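Local coordinates for protein TSC1 N-terminal domain (Chaetomium thermophilum, PDB 7A0M) that is the N-terminal domain of a TSC complex subunit and probably binds lysosomal phosphoinositides, helping to bring the complex to the lysosome for control of mTORC1, at residues Y274-W280 with G317-L323; L233-Q237 with T269-I273; Y331-I336 with H376-F382; I142-N146 with G187-A191. All coordinates share one frame. Residue numbers count along the deposited sequence, not the author numbering.

Contact 1 (Y274-W280 with G317-L323)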
loop_
_atom_site.group_PDB
_atom_site.type_symbol
_atom_site.label_atom_id
_atom_site.label_comp_id
_atom_site.label_asym_id
_atom_site.label_seq_id
_atom_site.Cartn_x
_atom_site.Cartn_y
_atom_site.Cartn_z
ATOM N N TYR B 274 -1.208 11.103 17.291
ATOM C CA TYR B 274 -1.943 10.742 16.082
ATOM C C TYR B 274 -3.388 10.377 16.399
ATOM O O TYR B 274 -4.311 10.791 15.688
ATOM C CB TYR B 274 -1.245 9.586 15.364
ATOM C CG TYR B 274 -2.120 8.896 14.342
ATOM C CD1 TYR B 274 -2.291 9.431 13.073
ATOM C CD2 TYR B 274 -2.774 7.709 14.647
ATOM C CE1 TYR B 274 -3.093 8.805 12.138
ATOM C CE2 TYR B 274 -3.577 7.077 13.718
ATOM C CZ TYR B 274 -3.732 7.628 12.466
ATOM O OH TYR B 274 -4.530 7.000 11.536
ATOM N N ALA B 275 -3.602 9.595 17.460
ATOM C CA ALA B 275 -4.957 9.186 17.817
ATOM C C ALA B 275 -5.807 10.380 18.234
ATOM O O ALA B 275 -7.000 10.438 17.916
ATOM C CB ALA B 275 -4.912 8.139 18.927
ATOM N N ARG B 276 -5.214 11.339 18.949
ATOM C CA ARG B 276 -5.961 12.527 19.352
ATOM C C ARG B 276 -6.380 13.345 18.139
ATOM O O ARG B 276 -7.537 13.767 18.026
ATOM C CB ARG B 276 -5.130 13.387 20.304
ATOM C CG ARG B 276 -5.900 14.589 20.828
ATOM C CD ARG B 276 -4.988 15.735 21.229
ATOM N NE ARG B 276 -5.746 16.822 21.844
ATOM C CZ ARG B 276 -5.327 18.081 21.915
ATOM N NH1 ARG B 276 -4.156 18.426 21.398
ATOM N NH2 ARG B 276 -6.087 19.000 22.494
ATOM N N LEU B 277 -5.443 13.587 17.219
ATOM C CA LEU B 277 -5.757 14.378 16.035
ATOM C C LEU B 277 -6.696 13.633 15.096
ATOM O O LEU B 277 -7.444 14.265 14.341
ATOM C CB LEU B 277 -4.469 14.764 15.308
ATOM C CG LEU B 277 -3.404 15.446 16.172
ATOM C CD1 LEU B 277 -2.258 15.977 15.320
ATOM C CD2 LEU B 277 -4.016 16.553 17.017
ATOM N N LEU B 278 -6.669 12.298 15.125
ATOM C CA LEU B 278 -7.588 11.516 14.306
ATOM C C LEU B 278 -9.041 11.758 14.703
ATOM O O LEU B 278 -9.938 11.659 13.859
ATOM C CB LEU B 278 -7.239 10.030 14.408
ATOM C CG LEU B 278 -7.882 9.089 13.389
ATOM C CD1 LEU B 278 -7.442 9.453 11.977
ATOM C CD2 LEU B 278 -7.528 7.644 13.705
ATOM N N PHE B 279 -9.293 12.077 15.972
ATOM C CA PHE B 279 -10.633 12.363 16.478
ATOM C C PHE B 279 -10.794 13.841 16.818
ATOM O O PHE B 279 -11.430 14.199 17.811
ATOM C CB PHE B 279 -10.959 11.513 17.703
ATOM C CG PHE B 279 -11.285 10.085 17.387
ATOM C CD1 PHE B 279 -10.337 9.239 16.836
ATOM C CD2 PHE B 279 -12.554 9.590 17.635
ATOM C CE1 PHE B 279 -10.650 7.928 16.546
ATOM C CE2 PHE B 279 -12.871 8.280 17.346
ATOM C CZ PHE B 279 -11.916 7.449 16.801
ATOM N N TRP B 280 -10.206 14.716 15.999
ATOM C CA TRP B 280 -10.243 16.144 16.291
ATOM C C TRP B 280 -11.664 16.697 16.277
ATOM O O TRP B 280 -11.950 17.684 16.963
ATOM C CB TRP B 280 -9.374 16.902 15.288
ATOM C CG TRP B 280 -9.157 18.332 15.658
ATOM C CD1 TRP B 280 -9.699 19.427 15.053
ATOM C CD2 TRP B 280 -8.344 18.825 16.728
ATOM N NE1 TRP B 280 -9.271 20.573 15.677
ATOM C CE2 TRP B 280 -8.437 20.230 16.709
ATOM C CE3 TRP B 280 -7.543 18.216 17.700
ATOM C CZ2 TRP B 280 -7.760 21.036 17.622
ATOM C CZ3 TRP B 280 -6.873 19.017 18.606
ATOM C CH2 TRP B 280 -6.985 20.412 18.561
ATOM N N GLY B 317 -10.906 25.104 12.168
ATOM C CA GLY B 317 -11.739 24.082 11.576
ATOM C C GLY B 317 -11.912 22.862 12.467
ATOM O O GLY B 317 -11.516 22.836 13.633
ATOM N N HIS B 318 -12.525 21.829 11.887
ATOM C CA HIS B 318 -12.854 20.595 12.592
ATOM C C HIS B 318 -11.888 19.453 12.303
ATOM O O HIS B 318 -12.064 18.361 12.852
ATOM C CB HIS B 318 -14.285 20.169 12.245
ATOM C CG HIS B 318 -15.320 21.184 12.621
ATOM N ND1 HIS B 318 -15.405 21.719 13.889
ATOM C CD2 HIS B 318 -16.300 21.774 11.898
ATOM C CE1 HIS B 318 -16.399 22.587 13.933
ATOM N NE2 HIS B 318 -16.958 22.640 12.738
ATOM N N SER B 319 -10.881 19.671 11.460
ATOM C CA SER B 319 -9.901 18.639 11.162
ATOM C C SER B 319 -8.522 19.265 11.008
ATOM O O SER B 319 -8.388 20.418 10.589
ATOM C CB SER B 319 -10.270 17.862 9.891
ATOM O OG SER B 319 -10.231 18.699 8.749
ATOM N N VAL B 320 -7.499 18.490 11.350
ATOM C CA VAL B 320 -6.112 18.939 11.276
ATOM C C VAL B 320 -5.611 18.687 9.856
ATOM O O VAL B 320 -5.534 17.520 9.440
ATOM C CB VAL B 320 -5.233 18.219 12.304
ATOM C CG1 VAL B 320 -3.815 18.767 12.267
ATOM C CG2 VAL B 320 -5.830 18.358 13.698
ATOM N N PRO B 321 -5.271 19.730 9.091
ATOM C CA PRO B 321 -4.906 19.513 7.678
ATOM C C PRO B 321 -3.673 18.647 7.478
ATOM O O PRO B 321 -3.624 17.866 6.519
ATOM C CB PRO B 321 -4.683 20.940 7.158
ATOM C CG PRO B 321 -5.478 21.810 8.073
ATOM C CD PRO B 321 -5.391 21.159 9.422
ATOM N N TYR B 322 -2.670 18.761 8.345
ATOM C CA TYR B 322 -1.403 18.067 8.157
ATOM C C TYR B 322 -1.396 16.661 8.744
ATOM O O TYR B 322 -0.337 16.025 8.780
ATOM C CB TYR B 322 -0.259 18.888 8.759
ATOM C CG TYR B 322 0.989 18.911 7.905
ATOM C CD1 TYR B 322 0.994 19.545 6.669
ATOM C CD2 TYR B 322 2.162 18.307 8.336
ATOM C CE1 TYR B 322 2.130 19.571 5.882
ATOM C CE2 TYR B 322 3.305 18.329 7.556
ATOM C CZ TYR B 322 3.282 18.962 6.331
ATOM O OH TYR B 322 4.416 18.987 5.552
ATOM N N LEU B 323 -2.543 16.168 9.209
ATOM C CA LEU B 323 -2.607 14.807 9.737
ATOM C C LEU B 323 -2.183 13.735 8.735
ATOM O O LEU B 323 -1.469 12.804 9.147
ATOM C CB LEU B 323 -4.019 14.526 10.268
ATOM C CG LEU B 323 -4.242 13.149 10.900
ATOM C CD1 LEU B 323 -3.307 12.941 12.084
ATOM C CD2 LEU B 323 -5.692 12.974 11.321
#
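Apolar contacts hold the end of helix 267-278 against the loop that leads into helix 323-333. L323 has the most surface covered: its CD1 lies 3.8 Å from Y274 CD1 and 3.9 Å from L277 CB, while its CD2 reaches L278 CD1 at 4.0 Å and the carbonyl O of L277 at 3.7 Å. A type I beta turn from V320 to L323, closed by L323 N to V320 O at 3.3 Å, sets both apolar side chains against the helix. V320 CG2 sits 4.2 Å from L277 CB.

The aromatic part belongs to W280, just past the helix. V320 CG2 makes a CH-pi contact over the five-membered ring of W280, 4.0 Å from the centroid and 19° off the normal, and the ring edge faces backbone, with W280 CD1 3.4 Å from H318 O.

The polar ends find partners outside the two segments. W280 NE1 hydrogen-bonds T242 OG1, which also hydrogen-bonds G317 O, and Y274 OH pairs with S369 OG on helix 357-373. The side-chain contacts are thus apolar, with the indole edge set against backbone, and the hydrogen bonds go to neighbouring helices of the helical stack; T242 of helix 242-255 bridges W280 and G317, joining helix end and loop.

Contact 2 (L233-Q237 with T269-I273); sequences LQSLQ and TLFNI
Two helices of the alpha-solenoid-like helical stack, 228-238 and 267-278, pack side by side here, both segments regular right-handed alpha-helix running in roughly the same direction. Their local axes come within 10.1 Å and cross at +33°. The register pairs L233 with T269 (CA atoms 7.7 Å apart) and Q237 with I273 (6.1 Å), so the helices draw closer toward their C-terminal ends.

I273 is the central residue, with the largest area covered. Its CA-to-CB bond points at the facing helix, and in the mt rotamer its CD1 enters the space between L233 and L236, 3.9 Å from L233 CD2 and 3.7 Å from L236 CB, while its CG1 meets Q237 CG at 3.8 Å. L233, also mt and directed across the interface, divides its methyls: CD1 lies 4.0 Å from T269 CG2, and CD2 touches both I273 and L270, the latter through L270 CD2 at 3.9 Å. Helix 242-255 covers L233 and L236 as well, through L252.

Q237 lies at the solvent-facing margin. Its CA-to-CB bond leaves sideways, but chi1 near -70° and chi2 near 180° lay the chain along the opposing helix and bring the amide back to it. T269, with chi1 near -57°, directs its methyl toward that amide, leaving Q237 OE1 3.1 Å from T269 CG2.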
loop_
_atom_site.group_PDB
_atom_site.type_symbol
_atom_site.label_atom_id
_atom_site.label_comp_id
_atom_site.label_asym_id
_atom_site.label_seq_id
_atom_site.Cartn_x
_atom_site.Cartn_y
_atom_site.Cartn_z
ATOM N N LEU B 233 5.475 18.573 21.405
ATOM C CA LEU B 233 4.578 17.459 21.691
ATOM C C LEU B 233 3.520 17.852 22.714
ATOM O O LEU B 233 2.376 17.390 22.647
ATOM C CB LEU B 233 5.381 16.258 22.191
ATOM C CG LEU B 233 6.509 15.771 21.278
ATOM C CD1 LEU B 233 7.084 14.455 21.784
ATOM C CD2 LEU B 233 6.034 15.631 19.840
ATOM N N GLN B 234 3.888 18.702 23.676
ATOM C CA GLN B 234 2.930 19.133 24.690
ATOM C C GLN B 234 1.818 19.976 24.080
ATOM O O GLN B 234 0.651 19.848 24.469
ATOM C CB GLN B 234 3.658 19.900 25.793
ATOM C CG GLN B 234 2.816 20.202 27.014
ATOM C CD GLN B 234 3.649 20.304 28.275
ATOM O OE1 GLN B 234 3.123 20.545 29.362
ATOM N NE2 GLN B 234 4.954 20.083 28.145
ATOM N N SER B 235 2.159 20.852 23.131
ATOM C CA SER B 235 1.133 21.600 22.412
ATOM C C SER B 235 0.224 20.666 21.622
ATOM O O SER B 235 -0.997 20.859 21.583
ATOM C CB SER B 235 1.783 22.626 21.485
ATOM O OG SER B 235 0.808 23.313 20.718
ATOM N N LEU B 236 0.806 19.648 20.984
ATOM C CA LEU B 236 0.013 18.701 20.206
ATOM C C LEU B 236 -0.947 17.907 21.085
ATOM O O LEU B 236 -1.989 17.447 20.604
ATOM C CB LEU B 236 0.942 17.758 19.443
ATOM C CG LEU B 236 1.693 18.367 18.257
ATOM C CD1 LEU B 236 2.912 17.533 17.907
ATOM C CD2 LEU B 236 0.774 18.493 17.053
ATOM N N GLN B 237 -0.619 17.732 22.365
ATOM C CA GLN B 237 -1.463 16.959 23.269
ATOM C C GLN B 237 -2.511 17.799 23.983
ATOM O O GLN B 237 -3.556 17.264 24.371
ATOM C CB GLN B 237 -0.610 16.248 24.325
ATOM C CG GLN B 237 0.251 15.115 23.803
ATOM C CD GLN B 237 1.029 14.440 24.915
ATOM O OE1 GLN B 237 2.249 14.303 24.845
ATOM N NE2 GLN B 237 0.321 14.010 25.953
ATOM N N THR B 269 4.156 8.535 22.917
ATOM C CA THR B 269 3.630 9.893 22.839
ATOM C C THR B 269 3.241 10.248 21.407
ATOM O O THR B 269 2.167 10.809 21.164
ATOM C CB THR B 269 4.664 10.882 23.375
ATOM O OG1 THR B 269 5.018 10.527 24.718
ATOM C CG2 THR B 269 4.118 12.294 23.348
ATOM N N LEU B 270 4.110 9.924 20.445
ATOM C CA LEU B 270 3.826 10.232 19.047
ATOM C C LEU B 270 2.586 9.495 18.551
ATOM O O LEU B 270 1.782 10.057 17.797
ATOM C CB LEU B 270 5.039 9.885 18.184
ATOM C CG LEU B 270 6.317 10.668 18.493
ATOM C CD1 LEU B 270 7.506 10.082 17.748
ATOM C CD2 LEU B 270 6.138 12.139 18.143
ATOM N N PHE B 271 2.415 8.237 18.962
ATOM C CA PHE B 271 1.235 7.480 18.552
ATOM C C PHE B 271 -0.035 8.046 19.176
ATOM O O PHE B 271 -1.078 8.117 18.517
ATOM C CB PHE B 271 1.403 6.006 18.920
ATOM C CG PHE B 271 2.518 5.317 18.188
ATOM C CD1 PHE B 271 2.961 5.791 16.963
ATOM C CD2 PHE B 271 3.120 4.190 18.720
ATOM C CE1 PHE B 271 3.987 5.156 16.286
ATOM C CE2 PHE B 271 4.146 3.550 18.049
ATOM C CZ PHE B 271 4.580 4.034 16.831
ATOM N N ASN B 272 0.031 8.446 20.449
ATOM C CA ASN B 272 -1.133 9.037 21.102
ATOM C C ASN B 272 -1.517 10.369 20.472
ATOM O O ASN B 272 -2.707 10.701 20.408
ATOM C CB ASN B 272 -0.869 9.211 22.597
ATOM C CG ASN B 272 -0.876 7.893 23.349
ATOM O OD1 ASN B 272 -1.452 6.906 22.891
ATOM N ND2 ASN B 272 -0.236 7.873 24.512
ATOM N N ILE B 273 -0.532 11.145 20.015
ATOM C CA ILE B 273 -0.832 12.397 19.327
ATOM C C ILE B 273 -1.611 12.128 18.047
ATOM O O ILE B 273 -2.580 12.832 17.734
ATOM C CB ILE B 273 0.465 13.180 19.049
ATOM C CG1 ILE B 273 1.052 13.721 20.355
ATOM C CG2 ILE B 273 0.211 14.317 18.066
ATOM C CD1 ILE B 273 2.400 14.385 20.188
#

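Contact 3 (Y331-I336 with H376-F382)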
loop_
_atom_site.group_PDB
_atom_site.type_symbol
_atom_site.label_atom_id
_atom_site.label_comp_id
_atom_site.label_asym_id
_atom_site.label_seq_id
_atom_site.Cartn_x
_atom_site.Cartn_y
_atom_site.Cartn_z
ATOM N N TYR B 331 4.484 6.097 9.667
ATOM C CA TYR B 331 4.529 4.817 8.972
ATOM C C TYR B 331 5.846 4.627 8.232
ATOM O O TYR B 331 6.316 3.492 8.086
ATOM C CB TYR B 331 3.348 4.716 8.006
ATOM C CG TYR B 331 3.321 3.457 7.171
ATOM C CD1 TYR B 331 2.909 2.248 7.714
ATOM C CD2 TYR B 331 3.695 3.482 5.834
ATOM C CE1 TYR B 331 2.878 1.095 6.951
ATOM C CE2 TYR B 331 3.668 2.336 5.063
ATOM C CZ TYR B 331 3.258 1.146 5.628
ATOM O OH TYR B 331 3.229 0.004 4.862
ATOM N N GLY B 332 6.455 5.715 7.756
ATOM C CA GLY B 332 7.723 5.596 7.059
ATOM C C GLY B 332 8.884 5.253 7.969
ATOM O O GLY B 332 9.819 4.563 7.550
ATOM N N LEU B 333 8.847 5.721 9.217
ATOM C CA LEU B 333 9.959 5.536 10.143
ATOM C C LEU B 333 9.816 4.271 10.985
ATOM O O LEU B 333 10.777 3.510 11.128
ATOM C CB LEU B 333 10.097 6.765 11.047
ATOM C CG LEU B 333 10.466 8.060 10.322
ATOM C CD1 LEU B 333 10.659 9.207 11.304
ATOM C CD2 LEU B 333 11.713 7.854 9.479
ATOM N N TYR B 334 8.637 4.040 11.560
ATOM C CA TYR B 334 8.394 2.883 12.424
ATOM C C TYR B 334 7.060 2.249 12.055
ATOM O O TYR B 334 6.085 2.322 12.811
ATOM C CB TYR B 334 8.429 3.288 13.900
ATOM C CG TYR B 334 9.796 3.730 14.370
ATOM C CD1 TYR B 334 10.191 5.058 14.272
ATOM C CD2 TYR B 334 10.695 2.817 14.906
ATOM C CE1 TYR B 334 11.440 5.465 14.697
ATOM C CE2 TYR B 334 11.947 3.215 15.332
ATOM C CZ TYR B 334 12.313 4.539 15.226
ATOM O OH TYR B 334 13.560 4.940 15.650
ATOM N N PRO B 335 6.984 1.613 10.882
ATOM C CA PRO B 335 5.699 1.030 10.452
ATOM C C PRO B 335 5.210 -0.101 11.339
ATOM O O PRO B 335 4.021 -0.143 11.678
ATOM C CB PRO B 335 6.005 0.537 9.031
ATOM C CG PRO B 335 7.478 0.293 9.036
ATOM C CD PRO B 335 8.056 1.370 9.902
ATOM N N ILE B 336 6.093 -1.025 11.722
ATOM C CA ILE B 336 5.664 -2.191 12.489
ATOM C C ILE B 336 5.136 -1.770 13.855
ATOM O O ILE B 336 4.120 -2.291 14.332
ATOM C CB ILE B 336 6.816 -3.205 12.609
ATOM C CG1 ILE B 336 7.310 -3.606 11.219
ATOM C CG2 ILE B 336 6.369 -4.432 13.389
ATOM C CD1 ILE B 336 8.506 -4.530 11.238
ATOM N N HIS B 376 -0.882 3.980 1.234
ATOM C CA HIS B 376 0.503 3.615 1.489
ATOM C C HIS B 376 0.784 2.181 1.064
ATOM O O HIS B 376 0.001 1.269 1.346
ATOM C CB HIS B 376 0.851 3.804 2.968
ATOM C CG HIS B 376 0.924 5.240 3.385
ATOM N ND1 HIS B 376 -0.196 5.997 3.649
ATOM C CD2 HIS B 376 1.985 6.062 3.569
ATOM C CE1 HIS B 376 0.170 7.221 3.985
ATOM N NE2 HIS B 376 1.489 7.286 3.944
ATOM N N LEU B 377 1.918 1.998 0.391
ATOM C CA LEU B 377 2.389 0.681 -0.003
ATOM C C LEU B 377 2.880 -0.100 1.212
ATOM O O LEU B 377 3.127 0.457 2.287
ATOM C CB LEU B 377 3.518 0.802 -1.027
ATOM C CG LEU B 377 3.202 1.542 -2.328
ATOM C CD1 LEU B 377 4.491 1.949 -3.026
ATOM C CD2 LEU B 377 2.342 0.683 -3.239
ATOM N N LEU B 378 3.015 -1.413 1.033
ATOM C CA LEU B 378 3.632 -2.247 2.056
ATOM C C LEU B 378 5.063 -1.787 2.319
ATOM O O LEU B 378 5.845 -1.579 1.386
ATOM C CB LEU B 378 3.616 -3.713 1.626
ATOM C CG LEU B 378 4.226 -4.712 2.614
ATOM C CD1 LEU B 378 3.396 -4.790 3.889
ATOM C CD2 LEU B 378 4.370 -6.086 1.977
ATOM N N HIS B 379 5.400 -1.631 3.596
ATOM C CA HIS B 379 6.699 -1.100 3.986
ATOM C C HIS B 379 7.756 -2.202 3.931
ATOM O O HIS B 379 7.480 -3.344 4.311
ATOM C CB HIS B 379 6.631 -0.512 5.393
ATOM C CG HIS B 379 7.754 0.423 5.717
ATOM N ND1 HIS B 379 9.040 -0.012 5.955
ATOM C CD2 HIS B 379 7.780 1.769 5.862
ATOM C CE1 HIS B 379 9.812 1.027 6.220
ATOM N NE2 HIS B 379 9.071 2.119 6.172
ATOM N N PRO B 380 8.965 -1.894 3.453
ATOM C CA PRO B 380 10.022 -2.919 3.421
ATOM C C PRO B 380 10.392 -3.463 4.792
ATOM O O PRO B 380 10.943 -4.569 4.868
ATOM C CB PRO B 380 11.209 -2.188 2.777
ATOM C CG PRO B 380 10.617 -1.025 2.066
ATOM C CD PRO B 380 9.387 -0.633 2.821
ATOM N N ASN B 381 10.114 -2.725 5.872
ATOM C CA ASN B 381 10.421 -3.219 7.212
ATOM C C ASN B 381 9.695 -4.522 7.511
ATOM O O ASN B 381 10.190 -5.343 8.292
ATOM C CB ASN B 381 10.064 -2.163 8.258
ATOM C CG ASN B 381 11.119 -1.085 8.381
ATOM O OD1 ASN B 381 11.914 -0.871 7.464
ATOM N ND2 ASN B 381 11.141 -0.408 9.521
ATOM N N PHE B 382 8.528 -4.730 6.903
ATOM C CA PHE B 382 7.777 -5.956 7.135
ATOM C C PHE B 382 8.488 -7.179 6.563
ATOM O O PHE B 382 8.121 -8.305 6.912
ATOM C CB PHE B 382 6.363 -5.827 6.562
ATOM C CG PHE B 382 5.481 -4.875 7.332
ATOM C CD1 PHE B 382 4.948 -5.237 8.559
ATOM C CD2 PHE B 382 5.189 -3.616 6.830
ATOM C CE1 PHE B 382 4.142 -4.363 9.267
ATOM C CE2 PHE B 382 4.384 -2.740 7.536
ATOM C CZ PHE B 382 3.860 -3.115 8.756
#
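A single histidine, H379, works with both its nitrogens and its ring at once. H379 NE2 donates to G332 O (2.9 Å), a carbonyl in the last turn of helix 323-333; H379 ND1 accepts from N381 N (2.9 Å) at the start of the 3-10 segment 380-382; one face takes P335 CG, 3.4 Å from the ring centroid, as a CH-pi contact; and its edge meets the face of Y331 in a T-shaped pair. Y331 OH adds a short hydrogen bond to L377 O (2.6 Å), and H376 completes the aromatic cluster.

Farther along, I336 CG1 lies over the face of F382, 4.2 Å from its centroid, and P335 CB touches F382 CE2 at 3.9 Å. The second subunit packs its L378 on Y331 of the cluster and its F382 ring against this F382, making the region part of the interface between the two chains of the assembly. The contact joins the break between helices 323-333 and 335-343 to the loop following helix 357-373, with E390 of helix 389-392 bonded to both I336 N and N381 ND2.

Contact 4 (I142-N146 with G187-A191); sequences IPWLN and GFMNA
The first turn of helix 142-153 lies obliquely against helix 185-196 in this alpha-solenoid-like stack. Both segments are regular alpha-helix; their axes approach to 9.2 Å and cross at -52°. The closest CA pairs are I142 with G187 (5.6 Å) and L145 with F188 (6.7 Å).

The hollow lies over G187. Without a side chain, this residue leaves its backbone open to two bumps: I142 CG1 comes to 3.8 Å and L145 CD1 to 3.6 Å from G187 O. An ideal CB on G187 would point at the facing helix, about 4 Å from both side chains. L145 is the chief bump. With chi1 near -73° and chi2 near 156°, it points across the interface and spreads over the hollow, its CD2 meeting the edge of the F188 ring at CD1 (3.6 Å) and its CB lying 4.1 Å from A191 CB. I142, in the mt rotamer, leaves its helix sideways and extends CD1 to N190 CB at 4.0 Å.

A191 is the return bump, one turn on from G187. Its CB is set among I142, L145 and N146, 3.4 Å from N146 OD1, with I142 CG2 more distant at 4.4 Å. Helix 168-183 closes the floor, where L177 touches both L145 and F188. Cohesion between these segments accordingly rests on close van der Waals fit, of apolar groups against one another and against the G187 carbonyl and the N146 amide.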
loop_
_atom_site.group_PDB
_atom_site.type_symbol
_atom_site.label_atom_id
_atom_site.label_comp_id
_atom_site.label_asym_id
_atom_site.label_seq_id
_atom_site.Cartn_x
_atom_site.Cartn_y
_atom_site.Cartn_z
ATOM N N ILE B 142 22.414 33.434 22.867
ATOM C CA ILE B 142 21.052 33.679 23.353
ATOM C C ILE B 142 20.756 35.162 23.568
ATOM O O ILE B 142 19.690 35.624 23.128
ATOM C CB ILE B 142 20.785 32.833 24.610
ATOM C CG1 ILE B 142 20.661 31.352 24.242
ATOM C CG2 ILE B 142 19.534 33.308 25.323
ATOM C CD1 ILE B 142 20.202 30.475 25.386
ATOM N N PRO B 143 21.621 35.956 24.219
ATOM C CA PRO B 143 21.285 37.380 24.404
ATOM C C PRO B 143 21.126 38.132 23.097
ATOM O O PRO B 143 20.323 39.071 23.022
ATOM C CB PRO B 143 22.466 37.914 25.227
ATOM C CG PRO B 143 23.582 36.981 24.928
ATOM C CD PRO B 143 22.924 35.639 24.831
ATOM N N TRP B 144 21.875 37.743 22.065
ATOM C CA TRP B 144 21.662 38.296 20.734
ATOM C C TRP B 144 20.282 37.904 20.227
ATOM O O TRP B 144 19.513 38.742 19.740
ATOM C CB TRP B 144 22.734 37.751 19.787
ATOM C CG TRP B 144 24.158 37.962 20.229
ATOM C CD1 TRP B 144 24.839 37.194 21.129
ATOM C CD2 TRP B 144 25.118 38.889 19.694
ATOM N NE1 TRP B 144 26.131 37.635 21.253
ATOM C CE2 TRP B 144 26.334 38.667 20.376
ATOM C CE3 TRP B 144 25.061 39.905 18.735
ATOM C CZ2 TRP B 144 27.480 39.422 20.128
ATOM C CZ3 TRP B 144 26.204 40.654 18.490
ATOM C CH2 TRP B 144 27.395 40.408 19.186
ATOM N N LEU B 145 19.959 36.613 20.340
ATOM C CA LEU B 145 18.697 36.078 19.841
ATOM C C LEU B 145 17.496 36.655 20.585
ATOM O O LEU B 145 16.483 37.002 19.964
ATOM C CB LEU B 145 18.725 34.555 19.954
ATOM C CG LEU B 145 19.621 33.856 18.932
ATOM C CD1 LEU B 145 20.055 32.493 19.440
ATOM C CD2 LEU B 145 18.896 33.722 17.606
ATOM N N ASN B 146 17.582 36.752 21.916
ATOM C CA ASN B 146 16.451 37.253 22.693
ATOM C C ASN B 146 16.094 38.679 22.299
ATOM O O ASN B 146 14.911 39.029 22.211
ATOM C CB ASN B 146 16.749 37.177 24.191
ATOM C CG ASN B 146 16.695 35.760 24.726
ATOM O OD1 ASN B 146 16.094 34.875 24.118
ATOM N ND2 ASN B 146 17.303 35.547 25.886
ATOM N N GLY B 187 21.277 27.180 20.638
ATOM C CA GLY B 187 20.919 28.438 21.273
ATOM C C GLY B 187 19.673 29.063 20.675
ATOM O O GLY B 187 18.880 29.689 21.384
ATOM N N PHE B 188 19.487 28.913 19.360
ATOM C CA PHE B 188 18.284 29.439 18.722
ATOM C C PHE B 188 17.028 28.785 19.284
ATOM O O PHE B 188 16.016 29.456 19.513
ATOM C CB PHE B 188 18.351 29.236 17.209
ATOM C CG PHE B 188 17.139 29.741 16.479
ATOM C CD1 PHE B 188 17.025 31.078 16.136
ATOM C CD2 PHE B 188 16.106 28.881 16.148
ATOM C CE1 PHE B 188 15.906 31.546 15.470
ATOM C CE2 PHE B 188 14.985 29.342 15.487
ATOM C CZ PHE B 188 14.885 30.675 15.145
HETATM N N MSE B 189 17.074 27.476 19.511
HETATM C CA MSE B 189 15.892 26.734 19.926
HETATM C C MSE B 189 15.672 26.804 21.436
HETATM O O MSE B 189 14.543 26.666 21.909
HETATM C CB MSE B 189 15.998 25.282 19.455
HETATM C CG MSE B 189 15.951 25.157 17.936
HETATM SE SE MSE B 189 16.135 23.343 17.255
HETATM C CE MSE B 189 18.019 23.046 17.656
ATOM N N ASN B 190 16.749 27.019 22.194
ATOM C CA ASN B 190 16.598 27.320 23.614
ATOM C C ASN B 190 15.900 28.660 23.810
ATOM O O ASN B 190 14.985 28.783 24.634
ATOM C CB ASN B 190 17.960 27.322 24.309
ATOM C CG ASN B 190 18.296 25.989 24.945
ATOM O OD1 ASN B 190 19.381 25.445 24.740
ATOM N ND2 ASN B 190 17.361 25.453 25.721
ATOM N N ALA B 191 16.326 29.679 23.061
ATOM C CA ALA B 191 15.704 30.994 23.166
ATOM C C ALA B 191 14.267 30.974 22.659
ATOM O O ALA B 191 13.404 31.677 23.196
ATOM C CB ALA B 191 16.534 32.025 22.403
#

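From the N terminus, contact 4 comes first, closing a loop of 40 residues that includes helix 168-183 and joining helices 142-153 and 185-196, which touch in space near the middle of the elongated chain. Contact 2 follows, joining helices 228-238 and 267-278 in a loop that contains helix 242-255. Contact 1 then closes the long, partly unmodelled connection, without observed helix, between helices 267-278 and 323-333, and contact 3 returns the chain after helix 357-373 to the junction at Y334. All four are in series; none nests or crosses. Contacts 1 and 2 share helix 267-278 and touch directly, with R276 NH1 2.5 Å from L236 O, probably hydrogen-bonded. Contact 3 approaches contact 2 to about 5 Å between nearest atoms, whereas contact 4 has its nearest atoms about 12 Å or more from the others.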